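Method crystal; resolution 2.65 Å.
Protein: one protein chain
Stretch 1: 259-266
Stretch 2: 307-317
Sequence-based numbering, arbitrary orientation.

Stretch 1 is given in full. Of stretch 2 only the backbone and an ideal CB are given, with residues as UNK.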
# COMPACT_ATOMS: atom_id res chain seq x y z
N ARG E 259 -6.42 -25.54 28.30
CA ARG E 259 -7.78 -25.33 27.86
C ARG E 259 -7.87 -24.43 26.62
O ARG E 259 -8.76 -24.59 25.78
CB ARG E 259 -8.60 -24.74 28.98
CG ARG E 259 -9.94 -24.20 28.51
CD ARG E 259 -11.07 -24.76 29.34
NE ARG E 259 -10.74 -24.63 30.76
CZ ARG E 259 -11.14 -23.62 31.54
NH1 ARG E 259 -11.91 -22.64 31.03
NH2 ARG E 259 -10.78 -23.61 32.82
N ALA E 260 -6.94 -23.49 26.47
CA ALA E 260 -6.96 -22.64 25.30
C ALA E 260 -6.43 -23.38 24.06
O ALA E 260 -6.92 -23.14 22.94
CB ALA E 260 -6.17 -21.37 25.55
N ARG E 261 -5.44 -24.25 24.25
CA ARG E 261 -4.84 -25.01 23.15
C ARG E 261 -5.82 -26.07 22.65
O ARG E 261 -6.04 -26.22 21.46
CB ARG E 261 -3.52 -25.66 23.55
CG ARG E 261 -3.00 -26.68 22.54
CD ARG E 261 -1.71 -27.38 23.01
NE ARG E 261 -2.01 -28.56 23.83
CZ ARG E 261 -1.08 -29.35 24.39
NH1 ARG E 261 0.21 -29.09 24.23
NH2 ARG E 261 -1.45 -30.39 25.12
N ALA E 262 -6.43 -26.78 23.59
CA ALA E 262 -7.56 -27.62 23.28
C ALA E 262 -8.62 -26.85 22.47
O ALA E 262 -8.98 -27.25 21.37
CB ALA E 262 -8.15 -28.18 24.56
N LEU E 263 -9.12 -25.73 23.00
CA LEU E 263 -10.15 -24.92 22.29
C LEU E 263 -9.79 -24.50 20.85
O LEU E 263 -10.66 -24.42 19.97
CB LEU E 263 -10.47 -23.67 23.11
CG LEU E 263 -11.43 -23.90 24.27
CD1 LEU E 263 -11.58 -22.64 25.12
CD2 LEU E 263 -12.79 -24.41 23.80
N LEU E 264 -8.51 -24.19 20.63
CA LEU E 264 -8.03 -23.82 19.31
C LEU E 264 -7.99 -25.03 18.39
O LEU E 264 -8.49 -24.96 17.27
CB LEU E 264 -6.65 -23.17 19.40
CG LEU E 264 -6.69 -21.70 19.85
CD1 LEU E 264 -5.29 -21.18 20.15
CD2 LEU E 264 -7.33 -20.86 18.78
N GLU E 265 -7.41 -26.13 18.87
CA GLU E 265 -7.33 -27.38 18.12
C GLU E 265 -8.66 -27.88 17.56
O GLU E 265 -8.73 -28.36 16.44
CB GLU E 265 -6.74 -28.48 18.99
CG GLU E 265 -5.26 -28.40 19.15
CD GLU E 265 -4.78 -29.45 20.10
OE1 GLU E 265 -3.56 -29.50 20.37
OE2 GLU E 265 -5.65 -30.22 20.57
N SER E 266 -9.71 -27.76 18.36
CA SER E 266 -11.03 -28.19 17.99
C SER E 266 -11.85 -27.11 17.27
O SER E 266 -13.01 -27.36 16.86
CB SER E 266 -11.78 -28.65 19.23
OG SER E 266 -12.60 -27.60 19.73
N UNK E 307 1.80 -24.66 15.34
CA UNK E 307 1.69 -23.28 15.85
C UNK E 307 0.29 -23.04 16.48
O UNK E 307 0.23 -23.04 17.71
CB UNK E 307 1.94 -22.28 14.72
N UNK E 308 -0.81 -22.92 15.73
CA UNK E 308 -2.06 -22.41 16.35
C UNK E 308 -2.52 -23.22 17.59
O UNK E 308 -3.20 -22.69 18.46
CB UNK E 308 -3.18 -22.42 15.31
N UNK E 309 -2.14 -24.51 17.68
CA UNK E 309 -2.22 -25.06 19.04
C UNK E 309 -1.28 -24.35 20.03
O UNK E 309 -1.68 -23.35 20.61
CB UNK E 309 -1.89 -26.55 19.01
N UNK E 310 -0.05 -24.86 20.19
CA UNK E 310 0.88 -24.42 21.23
C UNK E 310 1.04 -22.91 21.27
O UNK E 310 0.83 -22.29 22.31
CB UNK E 310 2.25 -25.07 21.02
N UNK E 311 1.39 -22.34 20.13
CA UNK E 311 1.72 -20.93 20.02
C UNK E 311 0.51 -20.01 20.14
O UNK E 311 0.65 -18.87 20.56
CB UNK E 311 2.42 -20.67 18.69
N UNK E 312 -0.66 -20.48 19.76
CA UNK E 312 -1.85 -19.67 19.94
C UNK E 312 -2.17 -19.60 21.41
O UNK E 312 -2.70 -18.62 21.89
CB UNK E 312 -3.03 -20.23 19.15
N UNK E 313 -1.85 -20.65 22.14
CA UNK E 313 -2.26 -20.78 23.53
C UNK E 313 -1.36 -19.91 24.40
O UNK E 313 -1.81 -19.22 25.31
CB UNK E 313 -2.21 -22.24 23.98
N UNK E 314 -0.06 -19.95 24.09
CA UNK E 314 0.90 -19.07 24.70
C UNK E 314 0.46 -17.60 24.54
O UNK E 314 0.33 -16.90 25.53
CB UNK E 314 2.28 -19.30 24.09
N UNK E 315 0.21 -17.14 23.31
CA UNK E 315 -0.21 -15.76 23.12
C UNK E 315 -1.49 -15.42 23.90
O UNK E 315 -1.64 -14.30 24.38
CB UNK E 315 -0.42 -15.49 21.63
N UNK E 316 -2.40 -16.37 24.07
CA UNK E 316 -3.61 -16.03 24.81
C UNK E 316 -3.28 -15.81 26.29
O UNK E 316 -3.90 -15.00 26.99
CB UNK E 316 -4.66 -17.13 24.65
N UNK E 317 -2.27 -16.54 26.75
CA UNK E 317 -2.02 -16.63 28.17
C UNK E 317 -1.08 -15.45 28.57
O UNK E 317 -1.31 -14.78 29.59
CB UNK E 317 -1.41 -17.99 28.53

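The two helices cross at 136° between their N-to-C directions, with axes 8.1 Å apart at closest approach, so little room separates the backbones and side chains on the facing surfaces should be small.

Position 307 has nothing of stretch 1 within 5.5 Å of its ideal CB, and many residues would serve; it is Asp 307. At 308 the CB points sideways, 5.4 Å from Leu 264 CB, beside the leucine rather than against it. A small or polar residue fits. It is Ser 308, whose OG comes to 4.2 Å from Leu 264 CB; its backbone O lies closer, 3.1 Å from Leu 264 CD1.

Position 309 also points sideways, yet its ideal CB lies 3.7 Å from Arg 261 CG and 3.6 Å from Glu 265 OE1. Aliphatic chains could pack on the arginine methylenes, and a polar group could answer the carboxylate. Phi is -62°, which a proline tolerates, and the position falls in the wider pi-type turn at 307-311. The residue is Pro 309, which takes the packing option: its CG meets Glu 265 CG at 3.7 Å and the deposited Pro 309 CB lies 3.9 Å from Arg 261 CG. No hydrogen bond crosses the interface.

At 310 the CA-to-CB bond points away, and the ideal CB is 5.0 Å from Arg 261 CD, which leaves the choice loose; Ala 310 merely grazes that arginine. Position 311 points away with no neighbour in stretch 1, so even a large ring is allowed, as in Phe 311.

Position 312 is the strictest. Its ideal CB points toward stretch 1 and would sit 2.6 Å from Leu 264 CD1, a clash, so with this backbone and this leucine rotamer only glycine suits. Gly 312 leaves that space to the leucine, whose CD1 lies 3.7 Å from Gly 312 C. Leu 264 thus becomes a knob among Ser 308, Pro 309, Gly 312 and the residue at 313.

At 313 the CB points toward stretch 1, 3.7 Å from Arg 261 CB and 4.3 Å from Ala 260 CB. A methyl already makes contact, so alanine or another small residue is favoured. Ala 313 fills the place with its CB alone.

Position 314 points away and is unconstrained here; it holds Tyr 314. Position 315 is out of reach and holds Arg 315. At 316 the CB points toward stretch 1 but stays 4.6 Å from Ala 260 CB, inviting a longer apolar chain such as leucine, isoleucine or methionine. Leu 316 brings CD2 to 3.9 Å from Ala 260 CB. Position 317 points toward stretch 1 without reaching it; Val 317 makes no contact.

Stretch 2 307-317: DSPAFGAYRLV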
# COMPACT_ATOMS: atom_id res chain seq x y z
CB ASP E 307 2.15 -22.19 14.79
CG ASP E 307 1.07 -21.72 13.77
OD1 ASP E 307 -0.15 -22.01 13.86
OD2 ASP E 307 1.51 -20.99 12.83
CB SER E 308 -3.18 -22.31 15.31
OG SER E 308 -4.46 -22.35 15.91
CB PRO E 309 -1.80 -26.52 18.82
CG PRO E 309 -2.33 -26.82 17.48
CD PRO E 309 -2.11 -25.57 16.67
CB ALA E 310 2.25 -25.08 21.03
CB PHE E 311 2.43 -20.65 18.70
CG PHE E 311 2.94 -19.25 18.59
CD1 PHE E 311 3.97 -18.81 19.41
CD2 PHE E 311 2.37 -18.36 17.70
CE1 PHE E 311 4.43 -17.52 19.32
CE2 PHE E 311 2.83 -17.06 17.61
CZ PHE E 311 3.85 -16.64 18.43
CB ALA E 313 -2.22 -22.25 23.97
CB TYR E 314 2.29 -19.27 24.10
CG TYR E 314 3.28 -18.28 24.66
CD1 TYR E 314 3.78 -18.41 25.95
CD2 TYR E 314 3.71 -17.19 23.90
CE1 TYR E 314 4.67 -17.49 26.47
CE2 TYR E 314 4.60 -16.27 24.41
CZ TYR E 314 5.08 -16.42 25.70
OH TYR E 314 5.96 -15.50 26.22
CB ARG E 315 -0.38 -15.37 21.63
CG ARG E 315 0.80 -15.66 20.65
CD ARG E 315 1.04 -14.42 19.69
NE ARG E 315 1.96 -13.45 20.33
CZ ARG E 315 3.19 -13.14 19.92
NH1 ARG E 315 3.67 -13.58 18.75
NH2 ARG E 315 3.92 -12.29 20.63
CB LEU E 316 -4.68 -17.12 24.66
CG LEU E 316 -6.00 -16.75 25.34
CD1 LEU E 316 -7.19 -16.88 24.41
CD2 LEU E 316 -6.19 -17.62 26.57
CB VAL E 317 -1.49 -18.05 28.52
CG1 VAL E 317 0.01 -18.19 28.41
CG2 VAL E 317 -2.02 -18.50 29.82
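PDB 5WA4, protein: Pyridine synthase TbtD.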